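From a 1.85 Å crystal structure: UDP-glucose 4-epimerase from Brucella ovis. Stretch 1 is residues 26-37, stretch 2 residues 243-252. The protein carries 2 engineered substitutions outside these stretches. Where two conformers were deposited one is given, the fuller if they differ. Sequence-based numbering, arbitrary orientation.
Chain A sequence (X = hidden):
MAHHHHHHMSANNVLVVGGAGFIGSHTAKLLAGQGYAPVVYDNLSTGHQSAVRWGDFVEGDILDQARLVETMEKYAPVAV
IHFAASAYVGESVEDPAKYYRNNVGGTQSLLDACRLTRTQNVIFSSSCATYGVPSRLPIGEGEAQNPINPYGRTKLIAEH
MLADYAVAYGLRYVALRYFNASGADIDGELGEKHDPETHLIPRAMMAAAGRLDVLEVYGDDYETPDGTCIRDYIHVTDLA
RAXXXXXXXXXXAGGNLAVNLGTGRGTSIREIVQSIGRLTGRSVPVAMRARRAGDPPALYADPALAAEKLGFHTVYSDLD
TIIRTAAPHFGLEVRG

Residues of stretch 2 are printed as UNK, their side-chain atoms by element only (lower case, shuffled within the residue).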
ATOM      1  N   HIS A  26      -5.425  -7.595   5.022  1.00 20.81           N
ATOM      2  CA  HIS A  26      -5.737  -8.405   3.837  1.00 26.94           C
ATOM      3  C   HIS A  26      -4.625  -9.413   3.539  1.00 22.96           C
ATOM      4  O   HIS A  26      -4.877 -10.539   3.073  1.00 25.36           O
ATOM      5  CB  HIS A  26      -5.973  -7.518   2.613  1.00 22.19           C
ATOM      6  CG  HIS A  26      -7.336  -6.894   2.576  1.00 26.77           C
ATOM      7  ND1 HIS A  26      -7.652  -5.761   3.289  1.00 24.64           N
ATOM      8  CD2 HIS A  26      -8.461  -7.251   1.908  1.00 28.84           C
ATOM      9  CE1 HIS A  26      -8.922  -5.444   3.068  1.00 30.31           C
ATOM     10  NE2 HIS A  26      -9.432  -6.332   2.236  1.00 32.67           N
ATOM     11  N   THR A  27      -3.391  -8.997   3.794  1.00 24.28           N
ATOM     12  CA  THR A  27      -2.243  -9.858   3.534  1.00 22.77           C
ATOM     13  C   THR A  27      -2.174 -10.989   4.555  1.00 22.43           C
ATOM     14  O   THR A  27      -1.861 -12.130   4.202  1.00 23.90           O
ATOM     15  CB  THR A  27      -0.946  -9.036   3.543  1.00 23.68           C
ATOM     16  OG1 THR A  27      -1.027  -8.058   2.498  1.00 23.40           O
ATOM     17  CG2 THR A  27       0.287  -9.938   3.331  1.00 20.91           C
ATOM     18  N   ALA A  28      -2.484 -10.680   5.814  1.00 22.22           N
ATOM     19  CA  ALA A  28      -2.589 -11.713   6.852  1.00 23.67           C
ATOM     20  C   ALA A  28      -3.656 -12.760   6.496  1.00 27.53           C
ATOM     21  O   ALA A  28      -3.424 -13.969   6.619  1.00 25.14           O
ATOM     22  CB  ALA A  28      -2.903 -11.073   8.199  1.00 19.82           C
ATOM     23  N   LYS A  29      -4.831 -12.300   6.067  1.00 23.46           N
ATOM     24  CA  LYS A  29      -5.888 -13.216   5.622  0.73 23.92           C
ATOM     25  C   LYS A  29      -5.378 -14.139   4.521  1.00 25.11           C
ATOM     26  O   LYS A  29      -5.612 -15.357   4.552  1.00 26.24           O
ATOM     27  CB  LYS A  29      -7.108 -12.423   5.125  0.73 24.23           C
ATOM     28  CG  LYS A  29      -8.240 -13.277   4.539  0.73 25.91           C
ATOM     29  CD  LYS A  29      -9.468 -12.408   4.233  0.73 26.25           C
ATOM     30  CE  LYS A  29     -10.717 -13.236   3.963  0.73 29.76           C
ATOM     31  NZ  LYS A  29     -10.725 -13.808   2.592  0.73 31.88           N
ATOM     32  N   LEU A  30      -4.676 -13.566   3.550  1.00 26.72           N
ATOM     33  CA  LEU A  30      -4.195 -14.356   2.426  1.00 29.49           C
ATOM     34  C   LEU A  30      -3.126 -15.343   2.868  1.00 32.87           C
ATOM     35  O   LEU A  30      -3.138 -16.504   2.451  1.00 31.70           O
ATOM     36  CB  LEU A  30      -3.639 -13.466   1.317  1.00 28.79           C
ATOM     37  CG  LEU A  30      -3.426 -14.280   0.039  1.00 37.97           C
ATOM     38  CD1 LEU A  30      -4.717 -14.380  -0.743  1.00 39.69           C
ATOM     39  CD2 LEU A  30      -2.316 -13.721  -0.823  1.00 38.39           C
ATOM     40  N   LEU A  31      -2.203 -14.879   3.705  1.00 25.12           N
ATOM     41  CA  LEU A  31      -1.149 -15.753   4.206  1.00 25.32           C
ATOM     42  C   LEU A  31      -1.760 -16.995   4.835  1.00 26.26           C
ATOM     43  O   LEU A  31      -1.322 -18.112   4.566  1.00 27.45           O
ATOM     44  CB  LEU A  31      -0.264 -15.016   5.233  1.00 23.84           C
ATOM     45  CG  LEU A  31       0.798 -14.086   4.644  1.00 23.21           C
ATOM     46  CD1 LEU A  31       1.292 -13.043   5.688  1.00 21.67           C
ATOM     47  CD2 LEU A  31       1.985 -14.883   4.117  1.00 24.13           C
ATOM     48  N   ALA A  32      -2.777 -16.791   5.667  1.00 28.12           N
ATOM     49  CA  ALA A  32      -3.424 -17.891   6.374  1.00 32.11           C
ATOM     50  C   ALA A  32      -4.115 -18.838   5.406  1.00 39.36           C
ATOM     51  O   ALA A  32      -4.178 -20.045   5.649  1.00 33.14           O
ATOM     52  CB  ALA A  32      -4.423 -17.363   7.398  1.00 31.02           C
ATOM     53  N   GLY A  33      -4.625 -18.292   4.306  1.00 34.43           N
ATOM     54  CA  GLY A  33      -5.234 -19.115   3.276  1.00 38.58           C
ATOM     55  C   GLY A  33      -4.212 -19.995   2.577  1.00 39.35           C
ATOM     56  O   GLY A  33      -4.550 -21.064   2.058  1.00 34.33           O
ATOM     57  N   GLN A  34      -2.956 -19.557   2.556  1.00 30.79           N
ATOM     58  CA  GLN A  34      -1.929 -20.349   1.891  0.51 40.37           C
ATOM     59  C   GLN A  34      -1.144 -21.203   2.885  1.00 44.39           C
ATOM     60  O   GLN A  34      -0.123 -21.794   2.544  1.00 38.59           O
ATOM     61  CB  GLN A  34      -1.001 -19.444   1.076  0.51 38.08           C
ATOM     62  CG  GLN A  34      -1.720 -18.814  -0.123  0.51 40.22           C
ATOM     63  CD  GLN A  34      -0.828 -17.933  -0.979  0.51 42.17           C
ATOM     64  OE1 GLN A  34       0.395 -18.049  -0.948  0.51 43.70           O
ATOM     65  NE2 GLN A  34      -1.445 -17.046  -1.759  0.51 42.44           N
ATOM     66  N   GLY A  35      -1.651 -21.295   4.108  1.00 38.07           N
ATOM     67  CA  GLY A  35      -1.074 -22.200   5.082  1.00 43.48           C
ATOM     68  C   GLY A  35      -0.003 -21.608   5.978  1.00 32.63           C
ATOM     69  O   GLY A  35       0.609 -22.324   6.767  1.00 32.58           O
ATOM     70  N   TYR A  36       0.247 -20.313   5.849  1.00 28.85           N
ATOM     71  CA  TYR A  36       1.140 -19.640   6.782  1.00 31.30           C
ATOM     72  C   TYR A  36       0.379 -19.249   8.036  1.00 33.11           C
ATOM     73  O   TYR A  36      -0.853 -19.199   8.047  1.00 27.19           O
ATOM     74  CB  TYR A  36       1.774 -18.396   6.151  1.00 29.76           C
ATOM     75  CG  TYR A  36       2.766 -18.700   5.056  1.00 31.38           C
ATOM     76  CD1 TYR A  36       4.063 -19.107   5.360  1.00 35.01           C
ATOM     77  CD2 TYR A  36       2.409 -18.589   3.721  1.00 30.92           C
ATOM     78  CE1 TYR A  36       4.975 -19.381   4.364  1.00 39.13           C
ATOM     79  CE2 TYR A  36       3.313 -18.865   2.716  1.00 36.95           C
ATOM     80  CZ  TYR A  36       4.597 -19.259   3.044  1.00 42.84           C
ATOM     81  OH  TYR A  36       5.506 -19.535   2.047  1.00 45.32           O
ATOM     82  N   ALA A  37       1.127 -18.986   9.099  1.00 26.35           N
ATOM     83  CA  ALA A  37       0.551 -18.444  10.316  1.00 28.80           C
ATOM     84  C   ALA A  37       0.986 -16.994  10.448  1.00 26.26           C
ATOM     85  O   ALA A  37       2.069 -16.704  10.958  1.00 26.22           O
ATOM     86  CB  ALA A  37       0.982 -19.254  11.535  1.00 28.29           C
ATOM     87  N   UNK A 243       2.603  -9.527  -2.143  1.00 30.45           N
ATOM     88  CA  UNK A 243       3.470  -9.541  -0.969  1.00 27.13           C
ATOM     89  C   UNK A 243       3.760 -10.974  -0.560  1.00 28.37           C
ATOM     90  O   UNK A 243       4.865 -11.286  -0.103  1.00 27.57           O
ATOM     91  n   UNK A 243       3.313  -5.118   0.176  1.00 29.35           N
ATOM     92  n   UNK A 243       2.214  -6.593  -0.936  1.00 25.77           N
ATOM     93  c   UNK A 243       2.917  -7.279   0.033  1.00 25.40           C
ATOM     94  c   UNK A 243       3.610  -6.344   0.728  1.00 24.51           C
ATOM     95  c   UNK A 243       2.470  -5.298  -0.827  1.00 30.64           C
ATOM     96  c   UNK A 243       2.841  -8.767   0.187  1.00 26.47           C
ATOM     97  N   UNK A 244       2.784 -11.867  -0.739  1.00 31.86           N
ATOM     98  CA  UNK A 244       3.040 -13.267  -0.407  1.00 29.08           C
ATOM     99  C   UNK A 244       3.910 -13.915  -1.495  1.00 30.73           C
ATOM    100  O   UNK A 244       4.797 -14.725  -1.189  1.00 30.57           O
ATOM    101  c   UNK A 244       2.027 -15.534   0.058  1.00 34.84           C
ATOM    102  c   UNK A 244       1.728 -14.069  -0.198  1.00 29.56           C
ATOM    103  c   UNK A 244       0.940 -13.484   0.971  1.00 28.54           C
ATOM    104  N   UNK A 245       3.691 -13.554  -2.759  1.00 30.74           N
ATOM    105  CA  UNK A 245       4.587 -14.053  -3.806  1.00 33.05           C
ATOM    106  C   UNK A 245       6.031 -13.623  -3.508  1.00 36.33           C
ATOM    107  O   UNK A 245       6.972 -14.371  -3.735  1.00 32.70           O
ATOM    108  c   UNK A 245       4.165 -13.559  -5.183  1.00 32.43           C
ATOM    109  c   UNK A 245       3.280 -15.689  -6.237  1.00 35.00           C
ATOM    110  c   UNK A 245       2.966 -14.236  -5.842  1.00 39.79           C
ATOM    111  c   UNK A 245       2.554 -13.438  -7.065  1.00 38.30           C
ATOM    112  N   UNK A 246       6.192 -12.414  -2.980  1.00 30.60           N
ATOM    113  CA  UNK A 246       7.521 -11.908  -2.635  1.00 31.45           C
ATOM    114  C   UNK A 246       8.152 -12.763  -1.528  1.00 38.81           C
ATOM    115  O   UNK A 246       9.357 -13.039  -1.545  1.00 32.64           O
ATOM    116  c   UNK A 246       7.433 -10.431  -2.215  1.00 28.45           C
ATOM    117  N   UNK A 247       7.333 -13.201  -0.576  1.00 29.18           N
ATOM    118  CA  UNK A 247       7.795 -14.132   0.450  1.00 30.83           C
ATOM    119  C   UNK A 247       8.289 -15.424  -0.203  1.00 34.64           C
ATOM    120  O   UNK A 247       9.357 -15.938   0.128  1.00 32.41           O
ATOM    121  c   UNK A 247       7.091 -15.638   2.353  1.00 33.16           C
ATOM    122  c   UNK A 247       6.321 -13.227   2.341  1.00 27.49           C
ATOM    123  c   UNK A 247       6.681 -14.465   1.474  1.00 29.66           C
ATOM    124  N   UNK A 248       7.506 -15.948  -1.137  1.00 35.12           N
ATOM    125  CA  UNK A 248       7.878 -17.198  -1.807  1.00 35.54           C
ATOM    126  C   UNK A 248       9.187 -17.043  -2.565  1.00 36.07           C
ATOM    127  O   UNK A 248      10.029 -17.949  -2.573  1.00 39.81           O
ATOM    128  c   UNK A 248       5.550 -19.140  -1.148  1.00 54.18           C
ATOM    129  o   UNK A 248       6.391 -20.035  -1.397  1.00 59.15           O
ATOM    130  o   UNK A 248       4.784 -19.172  -0.159  1.00 51.08           O
ATOM    131  c   UNK A 248       5.450 -17.964  -2.099  1.00 41.19           C
ATOM    132  c   UNK A 248       6.773 -17.656  -2.770  1.00 35.69           C
ATOM    133  N   UNK A 249       9.336 -15.893  -3.213  1.00 33.06           N
ATOM    134  CA  UNK A 249      10.526 -15.585  -3.992  1.00 38.88           C
ATOM    135  C   UNK A 249      11.792 -15.673  -3.145  1.00 35.02           C
ATOM    136  O   UNK A 249      12.777 -16.269  -3.558  1.00 34.11           O
ATOM    137  c   UNK A 249      13.046 -13.507  -7.002  1.00 42.11           C
ATOM    138  n   UNK A 249      13.513 -12.806  -5.981  1.00 39.62           N
ATOM    139  c   UNK A 249      11.629 -13.725  -5.326  1.00 39.35           C
ATOM    140  c   UNK A 249      12.647 -12.928  -4.924  1.00 38.56           C
ATOM    141  n   UNK A 249      11.909 -14.068  -6.634  1.00 41.93           N
ATOM    142  c   UNK A 249      10.401 -14.191  -4.608  1.00 37.06           C
ATOM    143  N   UNK A 250      11.766 -15.061  -1.964  1.00 33.47           N
ATOM    144  CA  UNK A 250      12.938 -15.086  -1.091  1.00 39.85           C
ATOM    145  C   UNK A 250      13.115 -16.460  -0.467  1.00 42.65           C
ATOM    146  O   UNK A 250      14.240 -16.896  -0.225  1.00 36.87           O
ATOM    147  c   UNK A 250      12.895 -12.563  -0.491  1.00 31.18           C
ATOM    148  c   UNK A 250      12.746 -11.581   0.671  1.00 27.86           C
ATOM    149  c   UNK A 250      12.834 -14.017  -0.000  1.00 32.25           C
ATOM    150  c   UNK A 250      14.192 -12.300  -1.244  1.00 32.94           C
ATOM    151  N   UNK A 251      12.008 -17.149  -0.206  1.00 45.06           N
ATOM    152  CA  UNK A 251      12.092 -18.505   0.326  1.00 50.74           C
ATOM    153  C   UNK A 251      12.830 -19.411  -0.646  1.00 48.04           C
ATOM    154  O   UNK A 251      13.656 -20.222  -0.239  1.00 50.74           O
ATOM    155  c   UNK A 251       8.868 -19.543   2.254  1.00 64.67           C
ATOM    156  c   UNK A 251       8.985 -21.053   2.112  1.00 62.41           C
ATOM    157  c   UNK A 251      10.210 -18.852   2.027  1.00 62.79           C
ATOM    158  c   UNK A 251      10.704 -19.073   0.611  1.00 59.21           C
ATOM    159  n   UNK A 251       7.665 -21.728   2.269  1.00 62.25           N
ATOM    160  N   UNK A 252      12.530 -19.252  -1.932  1.00 51.53           N
ATOM    161  CA  UNK A 252      13.118 -20.077  -2.989  1.00 54.15           C
ATOM    162  C   UNK A 252      14.472 -19.536  -3.436  1.00 53.61           C
ATOM    163  O   UNK A 252      14.833 -19.658  -4.612  1.00 49.83           O
ATOM    164  c   UNK A 252      10.794 -20.696  -3.932  1.00 71.01           C
ATOM    165  c   UNK A 252       9.839 -20.423  -5.094  1.00 84.31           C
ATOM    166  c   UNK A 252      12.189 -20.156  -4.200  1.00 58.13           C
ATOM    167  o   UNK A 252      10.231 -19.692  -6.034  1.00 82.34           O
ATOM    168  o   UNK A 252       8.699 -20.940  -5.070  1.00 90.87           O
TER

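Position 243 has one carbon leading into a five-membered ring of three carbons and two nitrogens. Its CB lies 4.2 Å from CG2 of Thr27. The ring is an imidazole, so this is His243. Both ring nitrogens are hydrogen-bonded elsewhere in the structure.

Position 244 has three carbons, one carrying the other two. Both branch carbons face stretch 1. One lies 3.7 Å from Leu30 CD2 and 3.6 Å from Leu31 CD2. The other lies 3.2 Å from Gln34 OE1. A fork at the first carbon with no oxygen makes this Val244.

Position 245 has four carbons, forked at the second. Its CA-to-CB bond points away from stretch 1, and it touches nothing there. This is Leu245.

Position 246 has a single carbon, out of reach of stretch 1. This is Ala246.

Position 247 repeats the three-carbon fork of Val244. One branch carbon lies 4.2 Å from Tyr36 OH. This is Val247, and that atom is CG1.

Position 248 has three carbons, the third carrying two oxygens. One oxygen sits 2.3 Å from Tyr36 OH, near the plane of the ring. Two carbons before the carboxylate would be one too many for aspartate, so this is Glu248.

Position 249 has one carbon and a five-membered ring with two nitrogens. It does not reach stretch 1. This is His249.

Position 250 has four carbons, forked at the second, also out of reach. This is Leu250.

Position 251 has four carbons in a row ending in nitrogen. The nitrogen is 3.1 Å from Tyr36 OH. This is Lys251.

Position 252 has three carbons, the third carrying two oxygens. It is poorly ordered and makes no contact with stretch 1. This is Glu252, the first residue past the helix to leave helical phi/psi.

The two helices cross at -53°, with axes 10.6 Å apart at closest approach. Val244 fills the space between them, packing against Leu30 and Leu31. Thr27 adds its methyl group beside His243 and Val244. Beyond the first helix, the CA-to-CB bond of Tyr36 points toward stretch 2, and its hydroxyl reaches Glu248 and Lys251. The Tyr36 hydroxyl donates a very short hydrogen bond, 2.3 Å from OH to Glu248 OE1. It also accepts one from Lys251, with NZ 3.1 Å from Tyr36 OH. One hydroxyl thus ties together two residues three apart on the helix. Val244 packs mainly on apolar side chains, though Gln34 OE1 also lies against it, and the hydrogen bonds gather at the Tyr36 hydroxyl.

Stretch 2 (243-252) HVLAVEHLKE
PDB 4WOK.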